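Phenylacetaldehyde dehydrogenase (Burkholderia cenocepacia, PDB 4O5H) probably catalyses the NAD+-dependent oxidation of phenylacetaldehyde to phenylacetate, as expected of a member of the aldehyde dehydrogenase family. Local coordinates at residues L97-A102 against C138-A143; R171-G176 against E502-M507; V206-E211 against N235-Y240; G379-A384 against L401-Q406. All coordinates share one frame; numbering follows the deposited sequence.

Contact 1. Residues L97-A102 against C138-A143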
loop_
_atom_site.group_PDB
_atom_site.type_symbol
_atom_site.label_atom_id
_atom_site.label_comp_id
_atom_site.label_asym_id
_atom_site.label_seq_id
_atom_site.Cartn_x
_atom_site.Cartn_y
_atom_site.Cartn_z
ATOM N N LEU A 97 22.964 5.905 16.452
ATOM C CA LEU A 97 22.045 6.819 17.142
ATOM C C LEU A 97 20.804 6.063 17.679
ATOM O O LEU A 97 20.336 6.326 18.777
ATOM C CB LEU A 97 21.610 7.967 16.243
ATOM C CG LEU A 97 22.733 8.935 15.835
ATOM C CD1 LEU A 97 22.230 9.861 14.748
ATOM C CD2 LEU A 97 23.195 9.746 17.012
ATOM N N MET A 98 20.284 5.159 16.878
ATOM C CA MET A 98 19.119 4.363 17.290
ATOM C C MET A 98 19.474 3.496 18.471
ATOM O O MET A 98 18.651 3.329 19.375
ATOM C CB MET A 98 18.599 3.539 16.122
ATOM C CG MET A 98 17.993 4.410 15.023
ATOM S SD MET A 98 17.332 3.438 13.655
ATOM C CE MET A 98 15.967 2.667 14.462
ATOM N N LEU A 99 20.681 2.917 18.490
ATOM C CA LEU A 99 21.095 2.073 19.623
ATOM C C LEU A 99 21.219 2.852 20.921
ATOM O O LEU A 99 20.826 2.376 22.003
ATOM C CB LEU A 99 22.420 1.350 19.317
ATOM C CG LEU A 99 22.353 0.314 18.212
ATOM C CD1 LEU A 99 23.758 -0.154 17.831
ATOM C CD2 LEU A 99 21.493 -0.865 18.628
ATOM N N VAL A 100 21.748 4.060 20.821
ATOM C CA VAL A 100 21.815 4.979 21.948
ATOM C C VAL A 100 20.411 5.282 22.463
ATOM O O VAL A 100 20.176 5.276 23.657
ATOM C CB VAL A 100 22.536 6.300 21.550
ATOM C CG1 VAL A 100 22.406 7.348 22.654
ATOM C CG2 VAL A 100 24.020 6.026 21.288
ATOM N N LEU A 101 19.483 5.536 21.566
ATOM C CA LEU A 101 18.122 5.825 21.969
ATOM C C LEU A 101 17.470 4.649 22.690
ATOM O O LEU A 101 16.820 4.847 23.733
ATOM C CB LEU A 101 17.289 6.250 20.756
ATOM C CG LEU A 101 15.794 6.531 20.989
ATOM C CD1 LEU A 101 15.619 7.634 22.031
ATOM C CD2 LEU A 101 15.153 6.902 19.667
ATOM N N ALA A 102 17.682 3.427 22.195
ATOM C CA ALA A 102 17.148 2.270 22.887
ATOM C C ALA A 102 17.680 2.150 24.333
ATOM O O ALA A 102 16.924 1.838 25.247
ATOM C CB ALA A 102 17.446 0.995 22.111
ATOM N N CYS A 138 12.131 -2.219 20.001
ATOM C CA CYS A 138 11.784 -1.876 18.638
ATOM C C CYS A 138 12.865 -0.986 18.033
ATOM O O CYS A 138 13.332 -1.245 16.944
ATOM C CB CYS A 138 10.447 -1.154 18.569
ATOM S SG CYS A 138 9.906 -0.837 16.872
ATOM N N PHE A 139 13.304 0.057 18.765
ATOM C CA PHE A 139 14.417 0.862 18.289
ATOM C C PHE A 139 15.700 0.048 18.100
ATOM O O PHE A 139 16.414 0.248 17.139
ATOM C CB PHE A 139 14.675 2.059 19.209
ATOM C CG PHE A 139 13.678 3.196 19.027
ATOM C CD1 PHE A 139 13.737 3.988 17.887
ATOM C CD2 PHE A 139 12.674 3.412 19.960
ATOM C CE1 PHE A 139 12.813 5.005 17.686
ATOM C CE2 PHE A 139 11.744 4.451 19.780
ATOM C CZ PHE A 139 11.812 5.235 18.633
ATOM N N ARG A 140 15.987 -0.868 19.019
ATOM C CA ARG A 140 17.219 -1.670 18.905
ATOM C C ARG A 140 17.149 -2.622 17.689
ATOM O O ARG A 140 18.102 -2.707 16.884
ATOM C CB ARG A 140 17.484 -2.471 20.202
ATOM C CG ARG A 140 18.778 -3.290 20.139
ATOM C CD ARG A 140 19.168 -3.813 21.496
ATOM N NE ARG A 140 19.449 -2.749 22.436
ATOM C CZ ARG A 140 18.782 -2.534 23.569
ATOM N NH1 ARG A 140 17.768 -3.294 23.942
ATOM N NH2 ARG A 140 19.131 -1.521 24.371
ATOM N N TYR A 141 16.019 -3.333 17.568
ATOM C CA TYR A 141 15.821 -4.279 16.451
ATOM C C TYR A 141 15.969 -3.539 15.111
ATOM O O TYR A 141 16.750 -3.943 14.227
ATOM C CB TYR A 141 14.475 -4.968 16.580
ATOM C CG TYR A 141 14.082 -5.819 15.388
ATOM C CD1 TYR A 141 14.506 -7.114 15.272
ATOM C CD2 TYR A 141 13.357 -5.270 14.332
ATOM C CE1 TYR A 141 14.178 -7.879 14.161
ATOM C CE2 TYR A 141 13.046 -6.012 13.205
ATOM C CZ TYR A 141 13.446 -7.330 13.142
ATOM O OH TYR A 141 13.141 -8.075 12.006
ATOM N N MET A 142 15.269 -2.406 14.970
ATOM C CA MET A 142 15.326 -1.648 13.721
ATOM C C MET A 142 16.689 -1.003 13.465
ATOM O O MET A 142 17.091 -0.845 12.327
ATOM C CB MET A 142 14.200 -0.589 13.703
ATOM C CG MET A 142 12.781 -1.178 13.763
ATOM S SD MET A 142 12.400 -2.165 12.308
ATOM C CE MET A 142 10.942 -3.016 12.911
ATOM N N ALA A 143 17.384 -0.615 14.527
ATOM C CA ALA A 143 18.737 -0.127 14.400
ATOM C C ALA A 143 19.593 -1.086 13.582
ATOM O O ALA A 143 20.383 -0.675 12.702
ATOM C CB ALA A 143 19.391 0.090 15.756
HETATM O O HOH W 1 21.102 -0.571 22.388
#

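Contact 2. Residues R171-G176 against E502-M507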
loop_
_atom_site.group_PDB
_atom_site.type_symbol
_atom_site.label_atom_id
_atom_site.label_comp_id
_atom_site.label_asym_id
_atom_site.label_seq_id
_atom_site.Cartn_x
_atom_site.Cartn_y
_atom_site.Cartn_z
ATOM N N ARG A 171 17.613 -0.162 -6.126
ATOM C CA ARG A 171 18.037 0.585 -4.941
ATOM C C ARG A 171 16.870 0.780 -4.073
ATOM O O ARG A 171 15.751 1.021 -4.566
ATOM C CB ARG A 171 18.386 2.011 -5.280
ATOM C CG ARG A 171 19.640 2.203 -6.020
ATOM C CD ARG A 171 19.789 3.627 -6.569
ATOM N NE ARG A 171 19.570 4.699 -5.618
ATOM C CZ ARG A 171 20.447 5.163 -4.740
ATOM N NH1 ARG A 171 21.683 4.682 -4.661
ATOM N NH2 ARG A 171 20.081 6.133 -3.940
ATOM N N LYS A 172 17.074 0.715 -2.769
ATOM C CA LYS A 172 15.990 1.000 -1.869
ATOM C C LYS A 172 16.272 2.364 -1.273
ATOM O O LYS A 172 17.323 2.561 -0.691
ATOM C CB LYS A 172 15.834 -0.122 -0.843
ATOM C CG LYS A 172 15.282 -1.374 -1.469
ATOM C CD LYS A 172 14.903 -2.392 -0.420
ATOM C CE LYS A 172 14.381 -3.661 -1.083
ATOM N NZ LYS A 172 14.350 -4.736 -0.034
ATOM N N GLU A 173 15.420 3.338 -1.554
ATOM C CA GLU A 173 15.641 4.678 -1.060
ATOM C C GLU A 173 14.636 4.927 0.045
ATOM O O GLU A 173 13.589 4.299 0.067
ATOM C CB GLU A 173 15.455 5.660 -2.198
ATOM C CG GLU A 173 16.438 5.365 -3.344
ATOM C CD GLU A 173 16.384 6.390 -4.461
ATOM O OE1 GLU A 173 15.363 7.090 -4.580
ATOM O OE2 GLU A 173 17.381 6.461 -5.231
ATOM N N PRO A 174 14.958 5.795 0.991
ATOM C CA PRO A 174 13.919 6.130 1.979
ATOM C C PRO A 174 12.682 6.705 1.281
ATOM O O PRO A 174 12.811 7.440 0.310
ATOM C CB PRO A 174 14.564 7.205 2.859
ATOM C CG PRO A 174 15.859 7.545 2.233
ATOM C CD PRO A 174 16.181 6.559 1.166
ATOM N N VAL A 175 11.502 6.378 1.780
ATOM C CA VAL A 175 10.297 6.894 1.133
ATOM C C VAL A 175 10.284 8.417 1.205
ATOM O O VAL A 175 9.750 9.065 0.317
ATOM C CB VAL A 175 9.025 6.198 1.630
ATOM C CG1 VAL A 175 8.704 6.535 3.088
ATOM C CG2 VAL A 175 7.860 6.500 0.715
ATOM N N GLY A 176 10.865 8.972 2.286
ATOM C CA GLY A 176 10.967 10.411 2.463
ATOM C C GLY A 176 10.489 10.922 3.809
ATOM O O GLY A 176 10.934 10.455 4.849
ATOM N N GLU A 502 11.283 3.155 -0.958
ATOM C CA GLU A 502 10.741 3.248 -2.294
ATOM C C GLU A 502 11.809 2.648 -3.218
ATOM O O GLU A 502 12.984 2.979 -3.116
ATOM C CB GLU A 502 10.466 4.713 -2.639
ATOM C CG GLU A 502 9.710 4.932 -3.952
ATOM C CD GLU A 502 8.225 4.767 -3.861
ATOM O OE1 GLU A 502 7.667 5.006 -2.769
ATOM O OE2 GLU A 502 7.587 4.490 -4.910
ATOM N N SER A 503 11.406 1.698 -4.060
ATOM C CA SER A 503 12.341 0.967 -4.881
ATOM C C SER A 503 12.596 1.742 -6.179
ATOM O O SER A 503 11.656 2.231 -6.825
ATOM C CB SER A 503 11.761 -0.412 -5.190
ATOM O OG SER A 503 12.679 -1.234 -5.874
ATOM N N LYS A 504 13.853 1.897 -6.543
ATOM C CA LYS A 504 14.249 2.499 -7.808
ATOM C C LYS A 504 14.971 1.441 -8.623
ATOM O O LYS A 504 16.024 0.944 -8.195
ATOM C CB LYS A 504 15.154 3.719 -7.577
ATOM C CG LYS A 504 15.761 4.329 -8.854
ATOM C CD LYS A 504 16.705 5.485 -8.573
ATOM C CE LYS A 504 15.959 6.738 -8.190
ATOM N NZ LYS A 504 16.885 7.771 -7.609
ATOM N N SER A 505 14.438 1.108 -9.786
ATOM C CA SER A 505 15.145 0.244 -10.708
ATOM C C SER A 505 16.137 1.086 -11.546
ATOM O O SER A 505 15.824 2.182 -11.947
ATOM C CB SER A 505 14.180 -0.469 -11.622
ATOM O OG SER A 505 13.390 -1.365 -10.895
ATOM N N VAL A 506 17.318 0.531 -11.795
ATOM C CA VAL A 506 18.349 1.168 -12.586
ATOM C C VAL A 506 18.779 0.192 -13.675
ATOM O O VAL A 506 19.078 -0.971 -13.378
ATOM C CB VAL A 506 19.568 1.535 -11.712
ATOM C CG1 VAL A 506 20.625 2.274 -12.528
ATOM C CG2 VAL A 506 19.115 2.417 -10.543
ATOM N N MET A 507 18.833 0.654 -14.915
ATOM C CA MET A 507 19.160 -0.211 -16.024
ATOM C C MET A 507 20.087 0.513 -16.966
ATOM O O MET A 507 19.695 1.465 -17.617
ATOM C CB MET A 507 17.876 -0.629 -16.756
ATOM C CG MET A 507 18.091 -1.622 -17.891
ATOM S SD MET A 507 16.573 -1.951 -18.843
ATOM C CE MET A 507 15.902 -3.461 -18.265
HETATM O O HOH W 2 15.123 9.682 -5.478
HETATM O O HOH W 3 8.609 8.108 -2.236
#

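Contact 3. Residues V206-E211 against N235-Y240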
loop_
_atom_site.group_PDB
_atom_site.type_symbol
_atom_site.label_atom_id
_atom_site.label_comp_id
_atom_site.label_asym_id
_atom_site.label_seq_id
_atom_site.Cartn_x
_atom_site.Cartn_y
_atom_site.Cartn_z
ATOM N N VAL A 206 7.080 13.471 11.098
ATOM C CA VAL A 206 6.223 14.281 11.926
ATOM C C VAL A 206 5.257 13.326 12.647
ATOM O O VAL A 206 4.430 12.668 12.011
ATOM C CB VAL A 206 5.440 15.315 11.117
ATOM C CG1 VAL A 206 4.570 16.160 12.032
ATOM C CG2 VAL A 206 6.393 16.194 10.317
ATOM N N LEU A 207 5.351 13.291 13.969
ATOM C CA LEU A 207 4.499 12.439 14.798
ATOM C C LEU A 207 3.382 13.243 15.460
ATOM O O LEU A 207 3.641 14.309 16.025
ATOM C CB LEU A 207 5.314 11.790 15.916
ATOM C CG LEU A 207 4.493 10.861 16.835
ATOM C CD1 LEU A 207 4.100 9.589 16.099
ATOM C CD2 LEU A 207 5.243 10.508 18.088
ATOM N N LYS A 208 2.149 12.755 15.344
ATOM C CA LYS A 208 0.994 13.342 16.024
ATOM C C LYS A 208 0.470 12.313 17.042
ATOM O O LYS A 208 -0.280 11.426 16.700
ATOM C CB LYS A 208 -0.121 13.685 15.041
ATOM C CG LYS A 208 -0.940 14.938 15.386
ATOM C CD LYS A 208 -1.696 14.960 16.691
ATOM C CE LYS A 208 -3.065 14.352 16.462
ATOM N NZ LYS A 208 -3.773 13.998 17.697
ATOM N N PRO A 209 0.861 12.435 18.291
ATOM C CA PRO A 209 0.265 11.533 19.293
ATOM C C PRO A 209 -1.230 11.817 19.497
ATOM O O PRO A 209 -1.725 12.893 19.178
ATOM C CB PRO A 209 1.054 11.839 20.578
ATOM C CG PRO A 209 1.890 13.002 20.283
ATOM C CD PRO A 209 1.878 13.320 18.845
ATOM N N ALA A 210 -1.932 10.846 20.037
ATOM C CA ALA A 210 -3.346 11.006 20.281
ATOM C C ALA A 210 -3.579 12.204 21.217
ATOM O O ALA A 210 -2.805 12.416 22.154
ATOM C CB ALA A 210 -3.896 9.728 20.894
ATOM N N GLU A 211 -4.683 12.943 21.014
ATOM C CA GLU A 211 -5.037 14.047 21.943
ATOM C C GLU A 211 -5.194 13.575 23.390
ATOM O O GLU A 211 -4.861 14.317 24.299
ATOM C CB GLU A 211 -6.324 14.763 21.542
ATOM C CG GLU A 211 -7.536 13.847 21.581
ATOM C CD GLU A 211 -8.616 14.214 20.557
ATOM O OE1 GLU A 211 -8.462 13.931 19.314
ATOM O OE2 GLU A 211 -9.632 14.775 21.033
ATOM N N ASN A 235 9.862 15.349 14.584
ATOM C CA ASN A 235 9.049 16.477 15.033
ATOM C C ASN A 235 7.785 15.917 15.646
ATOM O O ASN A 235 7.285 14.876 15.203
ATOM C CB ASN A 235 8.673 17.342 13.843
ATOM C CG ASN A 235 9.871 17.712 12.999
ATOM O OD1 ASN A 235 10.556 18.689 13.302
ATOM N ND2 ASN A 235 10.213 16.867 12.031
ATOM N N ILE A 236 7.313 16.549 16.714
ATOM C CA ILE A 236 6.188 16.036 17.494
ATOM C C ILE A 236 5.183 17.132 17.747
ATOM O O ILE A 236 5.483 18.117 18.427
ATOM C CB ILE A 236 6.621 15.458 18.824
ATOM C CG1 ILE A 236 7.691 14.388 18.614
ATOM C CG2 ILE A 236 5.432 14.797 19.549
ATOM C CD1 ILE A 236 8.323 13.824 19.882
ATOM N N VAL A 237 3.976 16.950 17.221
ATOM C CA VAL A 237 2.925 17.961 17.300
ATOM C C VAL A 237 1.741 17.423 18.048
ATOM O O VAL A 237 1.294 16.319 17.746
ATOM C CB VAL A 237 2.477 18.462 15.904
ATOM C CG1 VAL A 237 3.590 19.248 15.240
ATOM C CG2 VAL A 237 2.106 17.341 14.966
ATOM N N THR A 238 1.213 18.188 19.004
ATOM C CA THR A 238 0.120 17.691 19.875
ATOM C C THR A 238 -1.135 18.450 19.511
ATOM O O THR A 238 -1.043 19.558 18.998
ATOM C CB THR A 238 0.436 17.906 21.351
ATOM O OG1 THR A 238 0.906 19.262 21.577
ATOM C CG2 THR A 238 1.507 16.920 21.808
ATOM N N GLY A 239 -2.292 17.815 19.693
ATOM C CA GLY A 239 -3.579 18.458 19.375
ATOM C C GLY A 239 -4.659 17.493 18.975
ATOM O O GLY A 239 -4.475 16.281 19.101
ATOM N N TYR A 240 -5.754 18.013 18.413
ATOM C CA TYR A 240 -6.884 17.186 18.046
ATOM C C TYR A 240 -6.697 16.500 16.720
ATOM O O TYR A 240 -6.087 17.050 15.794
ATOM C CB TYR A 240 -8.160 18.020 17.993
ATOM C CG TYR A 240 -8.533 18.601 19.314
ATOM C CD1 TYR A 240 -8.956 17.768 20.327
ATOM C CD2 TYR A 240 -8.470 19.988 19.565
ATOM C CE1 TYR A 240 -9.304 18.275 21.561
ATOM C CE2 TYR A 240 -8.819 20.499 20.809
ATOM C CZ TYR A 240 -9.227 19.636 21.785
ATOM O OH TYR A 240 -9.563 20.093 23.027
HETATM O O HOH W 4 -1.772 15.154 20.878
#

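Contact 4. Residues G379-A384 against L401-Q406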
loop_
_atom_site.group_PDB
_atom_site.type_symbol
_atom_site.label_atom_id
_atom_site.label_comp_id
_atom_site.label_asym_id
_atom_site.label_seq_id
_atom_site.Cartn_x
_atom_site.Cartn_y
_atom_site.Cartn_z
ATOM N N GLY A 379 -31.100 -8.693 23.854
ATOM C CA GLY A 379 -31.381 -10.010 24.457
ATOM C C GLY A 379 -30.163 -10.723 25.023
ATOM O O GLY A 379 -30.276 -11.836 25.512
ATOM N N ALA A 380 -28.996 -10.112 24.939
ATOM C CA ALA A 380 -27.788 -10.704 25.515
ATOM C C ALA A 380 -27.861 -10.595 27.006
ATOM O O ALA A 380 -28.555 -9.719 27.530
ATOM C CB ALA A 380 -26.550 -9.971 25.014
ATOM N N ARG A 381 -27.156 -11.472 27.697
ATOM C CA ARG A 381 -27.064 -11.351 29.128
ATOM C C ARG A 381 -25.651 -11.446 29.629
ATOM O O ARG A 381 -24.795 -12.070 28.992
ATOM C CB ARG A 381 -27.964 -12.356 29.832
ATOM C CG ARG A 381 -27.398 -13.718 30.048
ATOM C CD ARG A 381 -28.425 -14.654 30.688
ATOM N NE ARG A 381 -27.999 -16.013 30.379
ATOM C CZ ARG A 381 -27.011 -16.643 31.011
ATOM N NH1 ARG A 381 -26.401 -16.076 32.025
ATOM N NH2 ARG A 381 -26.647 -17.862 30.628
ATOM N N ALA A 382 -25.418 -10.798 30.770
ATOM C CA ALA A 382 -24.086 -10.735 31.349
ATOM C C ALA A 382 -23.817 -11.920 32.263
ATOM O O ALA A 382 -24.493 -12.121 33.259
ATOM C CB ALA A 382 -23.922 -9.446 32.119
ATOM N N ALA A 383 -22.848 -12.733 31.899
ATOM C CA ALA A 383 -22.367 -13.778 32.778
ATOM C C ALA A 383 -21.427 -13.180 33.800
ATOM O O ALA A 383 -21.156 -13.790 34.834
ATOM C CB ALA A 383 -21.644 -14.846 31.976
ATOM N N ALA A 384 -20.865 -12.017 33.473
ATOM C CA ALA A 384 -20.070 -11.271 34.427
ATOM C C ALA A 384 -20.115 -9.804 34.060
ATOM O O ALA A 384 -20.215 -9.481 32.888
ATOM C CB ALA A 384 -18.643 -11.796 34.435
ATOM N N LEU A 401 -20.596 -11.315 27.935
ATOM C CA LEU A 401 -21.943 -11.450 27.438
ATOM C C LEU A 401 -22.131 -12.783 26.755
ATOM O O LEU A 401 -21.312 -13.192 25.925
ATOM C CB LEU A 401 -22.263 -10.324 26.457
ATOM C CG LEU A 401 -22.162 -8.881 26.987
ATOM C CD1 LEU A 401 -22.444 -7.868 25.904
ATOM C CD2 LEU A 401 -23.128 -8.711 28.141
ATOM N N VAL A 402 -23.235 -13.454 27.110
ATOM C CA VAL A 402 -23.654 -14.702 26.481
ATOM C C VAL A 402 -25.077 -14.567 25.937
ATOM O O VAL A 402 -25.722 -13.553 26.124
ATOM C CB VAL A 402 -23.569 -15.897 27.445
ATOM C CG1 VAL A 402 -22.141 -16.075 27.916
ATOM C CG2 VAL A 402 -24.515 -15.736 28.626
ATOM N N ASP A 403 -25.534 -15.596 25.239
ATOM C CA ASP A 403 -26.826 -15.588 24.555
ATOM C C ASP A 403 -26.816 -14.541 23.478
ATOM O O ASP A 403 -27.844 -13.939 23.151
ATOM C CB ASP A 403 -28.010 -15.340 25.501
ATOM C CG ASP A 403 -28.160 -16.411 26.582
ATOM O OD1 ASP A 403 -27.688 -17.535 26.396
ATOM O OD2 ASP A 403 -28.784 -16.097 27.606
ATOM N N THR A 404 -25.646 -14.315 22.912
ATOM C CA THR A 404 -25.516 -13.365 21.806
ATOM C C THR A 404 -25.698 -14.073 20.479
ATOM O O THR A 404 -25.595 -15.283 20.405
ATOM C CB THR A 404 -24.145 -12.710 21.800
ATOM O OG1 THR A 404 -23.136 -13.729 21.841
ATOM C CG2 THR A 404 -23.980 -11.787 22.995
ATOM N N THR A 405 -25.991 -13.316 19.431
ATOM C CA THR A 405 -26.080 -13.860 18.064
ATOM C C THR A 405 -25.270 -12.971 17.111
ATOM O O THR A 405 -24.975 -11.809 17.429
ATOM C CB THR A 405 -27.526 -13.854 17.545
ATOM O OG1 THR A 405 -27.950 -12.497 17.438
ATOM C CG2 THR A 405 -28.460 -14.616 18.471
ATOM N N GLN A 406 -24.978 -13.490 15.922
ATOM C CA GLN A 406 -24.171 -12.759 14.949
ATOM C C GLN A 406 -24.839 -11.473 14.481
ATOM O O GLN A 406 -24.155 -10.577 14.010
ATOM C CB GLN A 406 -23.819 -13.644 13.735
ATOM C CG GLN A 406 -22.976 -14.872 14.091
ATOM C CD GLN A 406 -21.578 -14.509 14.573
ATOM O OE1 GLN A 406 -21.228 -14.731 15.741
ATOM N NE2 GLN A 406 -20.774 -13.920 13.674
#

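Contact 1. Residues L97-A102 against C138-A143
An antiparallel helix pair, helix 91-107 against helix 124-145, brings Met-98, Leu-99, Leu-101 and Ala-102 onto Phe-139, Arg-140 and Ala-143. Over the two short segments the axes approach to 8.0 Å, with their N-to-C directions 161° apart, a close packing in which Ala-102 and Ala-143 face the partner helix with no more than a methyl group. Met-98 CB meets Ala-143 CB at 3.6 Å, and Leu-99 reaches the same methyl from beside it, its CD2 lying 3.7 Å from Ala-143 CB. A bend at the last torsion of Met-98 (chi3 68°) swings CE across the helix surface to 3.6 Å from Phe-139 O, close also to Met-142 CB and near the plane of the Phe-139 ring, at its edge. One face of that ring is taken by Leu-101, whose CD2 makes a CH-pi contact 3.7 Å from the Phe-139 ring centroid and 16° off the ring normal. At the more solvent-accessible margin, Arg-140 crosses Leu-99 at about a right angle, its CG against Leu-99 CD2, and lays one face of its guanidinium over Ala-102 CB. Water 1 links the helices, accepting from Arg-140 NE at 2.7 Å and donating to Leu-99 O at 3.0 Å, while the two terminal nitrogens of Arg-140 form salt bridges to Glu-106 and Asp-103 farther along helix 91-107. Around this pair, helix 187-201 packs on Met-98 and Phe-139, helix 215-227 covers Leu-101, and helix 493-499 touches Met-142.

Contact 2. Residues R171-G176 against E502-M507
The carboxylate of Glu-173 is gripped through one oxygen, OE2, by Lys-504 of the opposite strand and by Arg-171 of its own. OE2 of Glu-173 gives its syn lone pair to Lys-504 NZ at 2.8 Å and its anti lone pair to Arg-171 NE, also 2.8 Å away. Arg-171 NH2 adds a third bond to Glu-173 OE2 at 3.0 Å, from the anti side but tilted 33° out of the carboxylate plane; the guanidinium takes this oxygen side-on, at its own edge and only 5° out of its own plane. Arg-171 and Lys-504 run side by side, pointing the same way, until a bend in the lysine (chi3 -75°) turns NZ onto the acid. The backbones of the two strands pair antiparallel. Arg-171 N donates to Lys-504 O at 2.8 Å, and Lys-504 N donates back to Arg-171 O; Glu-173 and Glu-502 exchange a second such couple, and Lys-172 faces Ser-503 in the non-hydrogen-bonded pair between. Water 3 joins Val-175 O to Glu-502 OE1.

Lys-504 NZ also donates to Ile-461 O and Val-458 O of the second subunit, and Glu-502 OE2 is shared between Arg-279 of its own chain and Arg-490 of the second subunit. Ser-505 to Met-507 pair in parallel with a strand of the second subunit, so the sheet runs on across the interface. Arg-171 NE and Lys-504 NZ stand 4.5 Å apart; the carboxylate between them probably offsets their repulsion, and the two cations in turn would favour its ionised form.

Contact 3. Residues V206-E211 against N235-Y240
Bends at chi2 (-61°) and chi3 (-88°) fold the Lys-208 side chain across Val-237 and bring its ammonium to Gly-239. Lys-208 NZ donates to Gly-239 O at 2.8 Å, arriving 37° above the carbonyl plane, and to Pro-209 O at the same distance. On the way Lys-208 CG lies 3.9 Å from Val-237 CG2. Upstream the strands pair in parallel: Leu-207 N donates to Asn-235 O at 2.8 Å, and Leu-207 O accepts from Val-237 N at 2.9 Å. Pro-209 CD sits against Ile-236 CG2 as the chains leave the sheet, and Gly-239 N donates to water 4 at 3.0 Å. Beyond this Glu-211 crosses the Tyr-240 side chain, and Glu-211 OE2 lies 3.1 Å from Tyr-240 CD1 at the ring edge.

Strand 204-208, helix 215-227 and strand 234-236 form a right-handed beta-alpha-beta crossover of the Rossmann-like domain, consistent with the NAD-binding region of relatives. Through its bonds to Pro-209 O and Gly-239 O, the ammonium of Lys-208 joins the two loops leaving the strand ends. Glu-211 OE1 accepts from Gly-241 N at the start of helix 241-250, where the helix dipole would probably stabilise a negative carboxylate.

Contact 4. Residues G379-A384 against L401-Q406
The outer antiparallel pair of the seven-stranded sheet, strand 381-384 beside strand 399-402, joins Arg-381 to Val-402 and Asp-403. Its backbone core is one hydrogen-bonded pair: Arg-381 N donates to Val-402 O at 3.0 Å, and Val-402 N returns the bond to Arg-381 O at 2.8 Å. The arginine side chain then reaches across to the partner strand. Its CG stands between the backbone N and the carbonyl carbon (chi1 85°), the crowded position, and the chain runs extended to NE. From there the guanidinium sets one face over Val-402, with CG2 against its centre and 3.6 Å from Arg-381 CZ. Arg-381 NE forms a salt bridge with Asp-403 OD2 at 2.9 Å. The bond is far from straight, 133° at the hydrogen, and the donor sits above the carboxylate, 41° out of its plane, which makes the ion pair a less directional one than an in-plane grip. The valine methyl covers one face while the acid meets NE near the edge, tilted from the guanidinium plane.

On the other side of the pair, Ala-382 CB touches Leu-401 CD2 at 4.1 Å, with Phe-376 of helix 362-378 packing on both residues. Ala-380 CB meets Thr-404 CG2 at 3.7 Å just past the strand end. Gly-379, with positive phi, closes helix 362-378 in a Schellman motif, and after Ala-380 the chain enters the strand. Farther on, Ala-383 and Ala-384 both face Val-400, a classic beta bulge in the edge strand of an alpha/beta sheet consistent with the catalytic domain of aldehyde dehydrogenases.

From the N terminus, contact 1 closes first, folding helix 124-145 back against helix 91-107 through an almost wholly helical connection. Strand 166-181 then opens contact 2, which is completed only near the C terminus by strand 501-509. Contacts 3 and 4 both fall within that long excursion, in series and without crossing: contact 3 closes the short beta-alpha-beta unit, and contact 4 closes a 16-residue connection in the other sheet. Contacts 2 and 3 share the eight-stranded sheet, where strands 166-181 and 204-208 are neighbours. Contact 4 lies across the chain's centre from contacts 1, 2 and 3, its centre about 52 Å from that of contact 2.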